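Local coordinates for protein capsid (Human calicivirus NLV/Boxer/2001/US, PDB 4RDL) that forms the protruding (P) domain of a norovirus capsid, which dimerises and binds histo-blood group antigens such as the Lewis y tetrasaccharide, at residues Leu23-Met31 / Val65-Met73. Numbering follows the deposited sequence.
Sequences LMSNSRVPM and VSAACIARM
In this norovirus P domain the loop 23-31, which contains an Asx turn at N26, packs against a type II beta turn, C69 to R72, that leads from a short 3-10 segment into strand 72-80, with I70, the residue most buried by the contact, at its centre. The evidence is in its two branches. A chi1 of -61° sets CG1 beside the backbone N and CG2 anti to it, sending them to different parts of the loop. I70 CG2 lies against the R28-V29 peptide, 3.3 Å from R28 C and 3.4 Å from V29 N. I70 CD1 reaches N26 O at 3.3 Å. I70 thus presses on the polar backbone of the loop, whose turns are braced internally: N26 N bonds to M31 O, N26 OD1 accepts R28 N in its carbonyl plane at 2.9 Å, with an N-H...O angle of 159°, and S25 OG bonds to N26 O. Outside partners hold the loop as well: N26 ND2 bonds to S219 and V229, and R28 is salt-bridged to D109. The P30 ring, centre of an inverse gamma turn, lies alongside I70, running the other way; P30 CD is 3.7 Å from I70 O and 4.0 Å from I70 CG2. The contact is buried close to the second subunit, whose E236 is hydrogen-bonded through OE2 to S66 OG. At the third position of the beta turn, A71 CB rests 3.7 Å from R28 O.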
loop_
_atom_site.group_PDB
_atom_site.type_symbol
_atom_site.label_atom_id
_atom_site.label_comp_id
_atom_site.label_asym_id
_atom_site.label_seq_id
_atom_site.Cartn_x
_atom_site.Cartn_y
_atom_site.Cartn_z
ATOM N N LEU A 23 2.232 -4.377 11.742
ATOM C CA LEU A 23 2.921 -3.527 10.774
ATOM C C LEU A 23 2.603 -3.928 9.335
ATOM O O LEU A 23 3.030 -3.261 8.399
ATOM C CB LEU A 23 4.438 -3.551 10.980
ATOM C CG LEU A 23 4.941 -3.043 12.333
ATOM C CD1 LEU A 23 6.456 -2.957 12.359
ATOM C CD2 LEU A 23 4.320 -1.707 12.662
ATOM N N MET A 24 1.869 -5.022 9.157
ATOM C CA MET A 24 1.527 -5.486 7.816
ATOM C C MET A 24 0.138 -5.021 7.403
ATOM O O MET A 24 -0.678 -4.649 8.249
ATOM C CB MET A 24 1.649 -7.012 7.714
ATOM C CG MET A 24 3.103 -7.466 7.749
ATOM S SD MET A 24 3.329 -9.240 7.570
ATOM C CE MET A 24 2.700 -9.780 9.160
ATOM N N SER A 25 -0.122 -5.031 6.099
ATOM C CA SER A 25 -1.396 -4.589 5.560
ATOM C C SER A 25 -2.403 -5.718 5.369
ATOM O O SER A 25 -2.050 -6.857 5.067
ATOM C CB SER A 25 -1.160 -3.917 4.197
ATOM O OG SER A 25 -2.377 -3.421 3.637
ATOM N N ASN A 26 -3.676 -5.388 5.537
ATOM C CA ASN A 26 -4.762 -6.214 5.040
ATOM C C ASN A 26 -4.528 -6.431 3.537
ATOM O O ASN A 26 -3.927 -5.585 2.866
ATOM C CB ASN A 26 -6.085 -5.466 5.289
ATOM C CG ASN A 26 -7.305 -6.372 5.301
ATOM O OD1 ASN A 26 -7.774 -6.836 4.260
ATOM N ND2 ASN A 26 -7.858 -6.589 6.494
ATOM N N SER A 27 -4.999 -7.549 2.996
ATOM C CA SER A 27 -4.873 -7.789 1.554
ATOM C C SER A 27 -6.111 -7.402 0.741
ATOM O O SER A 27 -6.080 -7.458 -0.496
ATOM C CB SER A 27 -4.498 -9.248 1.283
ATOM O OG SER A 27 -5.386 -10.116 1.970
ATOM N N ARG A 28 -7.183 -6.988 1.418
ATOM C CA ARG A 28 -8.420 -6.584 0.732
ATOM C C ARG A 28 -8.686 -5.077 0.772
ATOM O O ARG A 28 -9.447 -4.558 -0.046
ATOM C CB ARG A 28 -9.616 -7.331 1.316
ATOM C CG ARG A 28 -9.564 -8.824 1.062
ATOM C CD ARG A 28 -10.772 -9.515 1.665
ATOM N NE ARG A 28 -11.984 -9.291 0.891
ATOM C CZ ARG A 28 -13.215 -9.415 1.378
ATOM N NH1 ARG A 28 -13.396 -9.711 2.665
ATOM N NH2 ARG A 28 -14.261 -9.238 0.579
ATOM N N VAL A 29 -8.095 -4.388 1.748
ATOM C CA VAL A 29 -8.056 -2.924 1.779
ATOM C C VAL A 29 -6.653 -2.527 2.222
ATOM O O VAL A 29 -5.988 -3.297 2.919
ATOM C CB VAL A 29 -9.090 -2.322 2.762
ATOM C CG1 VAL A 29 -10.512 -2.506 2.235
ATOM C CG2 VAL A 29 -8.940 -2.943 4.143
ATOM N N PRO A 30 -6.171 -1.352 1.794
ATOM C CA PRO A 30 -4.837 -0.914 2.221
ATOM C C PRO A 30 -4.904 -0.270 3.607
ATOM O O PRO A 30 -4.976 0.955 3.748
ATOM C CB PRO A 30 -4.442 0.088 1.133
ATOM C CG PRO A 30 -5.750 0.678 0.719
ATOM C CD PRO A 30 -6.744 -0.460 0.765
ATOM N N MET A 31 -4.903 -1.125 4.627
ATOM C CA MET A 31 -5.006 -0.712 6.020
ATOM C C MET A 31 -4.167 -1.656 6.842
ATOM O O MET A 31 -4.131 -2.854 6.566
ATOM C CB MET A 31 -6.445 -0.826 6.530
ATOM C CG MET A 31 -7.460 0.052 5.856
ATOM S SD MET A 31 -7.140 1.800 6.103
ATOM C CE MET A 31 -6.899 1.903 7.854
ATOM N N VAL A 65 1.199 -8.052 -6.238
ATOM C CA VAL A 65 2.305 -8.017 -5.295
ATOM C C VAL A 65 2.237 -6.862 -4.294
ATOM O O VAL A 65 2.416 -7.070 -3.085
ATOM C CB VAL A 65 3.651 -7.979 -6.059
ATOM C CG1 VAL A 65 4.818 -7.782 -5.111
ATOM C CG2 VAL A 65 3.833 -9.246 -6.888
ATOM N N SER A 66 1.999 -5.648 -4.785
ATOM C CA SER A 66 2.104 -4.462 -3.938
ATOM C C SER A 66 0.803 -4.059 -3.250
ATOM O O SER A 66 -0.272 -4.053 -3.869
ATOM C CB SER A 66 2.634 -3.272 -4.750
ATOM O OG SER A 66 2.749 -2.113 -3.931
ATOM N N ALA A 67 0.907 -3.681 -1.977
ATOM C CA ALA A 67 -0.245 -3.147 -1.255
ATOM C C ALA A 67 -0.757 -1.858 -1.895
ATOM O O ALA A 67 -1.897 -1.469 -1.671
ATOM C CB ALA A 67 0.096 -2.915 0.211
ATOM N N ALA A 68 0.088 -1.197 -2.688
ATOM C CA ALA A 68 -0.335 0.008 -3.409
ATOM C C ALA A 68 -1.428 -0.266 -4.446
ATOM O O ALA A 68 -2.066 0.665 -4.934
ATOM C CB ALA A 68 0.865 0.691 -4.085
ATOM N N CYS A 69 -1.667 -1.534 -4.766
ATOM C CA CYS A 69 -2.678 -1.873 -5.760
ATOM C C CYS A 69 -4.031 -2.268 -5.172
ATOM O O CYS A 69 -5.007 -2.421 -5.901
ATOM C CB CYS A 69 -2.173 -3.014 -6.648
ATOM S SG CYS A 69 -0.683 -2.584 -7.569
ATOM N N ILE A 70 -4.090 -2.470 -3.860
ATOM C CA ILE A 70 -5.271 -3.071 -3.264
ATOM C C ILE A 70 -6.510 -2.180 -3.344
ATOM O O ILE A 70 -6.476 -1.014 -2.932
ATOM C CB ILE A 70 -5.010 -3.450 -1.793
ATOM C CG1 ILE A 70 -3.868 -4.467 -1.691
ATOM C CG2 ILE A 70 -6.285 -3.998 -1.145
ATOM C CD1 ILE A 70 -3.367 -4.640 -0.267
ATOM N N ALA A 71 -7.589 -2.748 -3.887
ATOM C CA ALA A 71 -8.898 -2.097 -3.937
ATOM C C ALA A 71 -8.890 -0.831 -4.782
ATOM O O ALA A 71 -9.582 0.136 -4.483
ATOM C CB ALA A 71 -9.429 -1.824 -2.524
ATOM N N ARG A 72 -8.103 -0.858 -5.849
ATOM C CA ARG A 72 -8.054 0.244 -6.801
ATOM C C ARG A 72 -8.539 -0.208 -8.165
ATOM O O ARG A 72 -8.627 -1.412 -8.430
ATOM C CB ARG A 72 -6.636 0.813 -6.888
ATOM C CG ARG A 72 -6.202 1.491 -5.590
ATOM C CD ARG A 72 -4.822 2.109 -5.688
ATOM N NE ARG A 72 -4.360 2.599 -4.391
ATOM C CZ ARG A 72 -4.266 3.883 -4.059
ATOM N NH1 ARG A 72 -4.611 4.826 -4.925
ATOM N NH2 ARG A 72 -3.821 4.226 -2.853
ATOM N N MET A 73 -8.864 0.767 -9.010
ATOM C CA MET A 73 -9.235 0.531 -10.401
ATOM C C MET A 73 -8.562 1.572 -11.272
ATOM O O MET A 73 -8.130 2.625 -10.792
ATOM C CB MET A 73 -10.746 0.659 -10.602
ATOM C CG MET A 73 -11.609 -0.149 -9.649
ATOM S SD MET A 73 -13.344 0.293 -9.956
ATOM C CE MET A 73 -14.166 -0.558 -8.610
#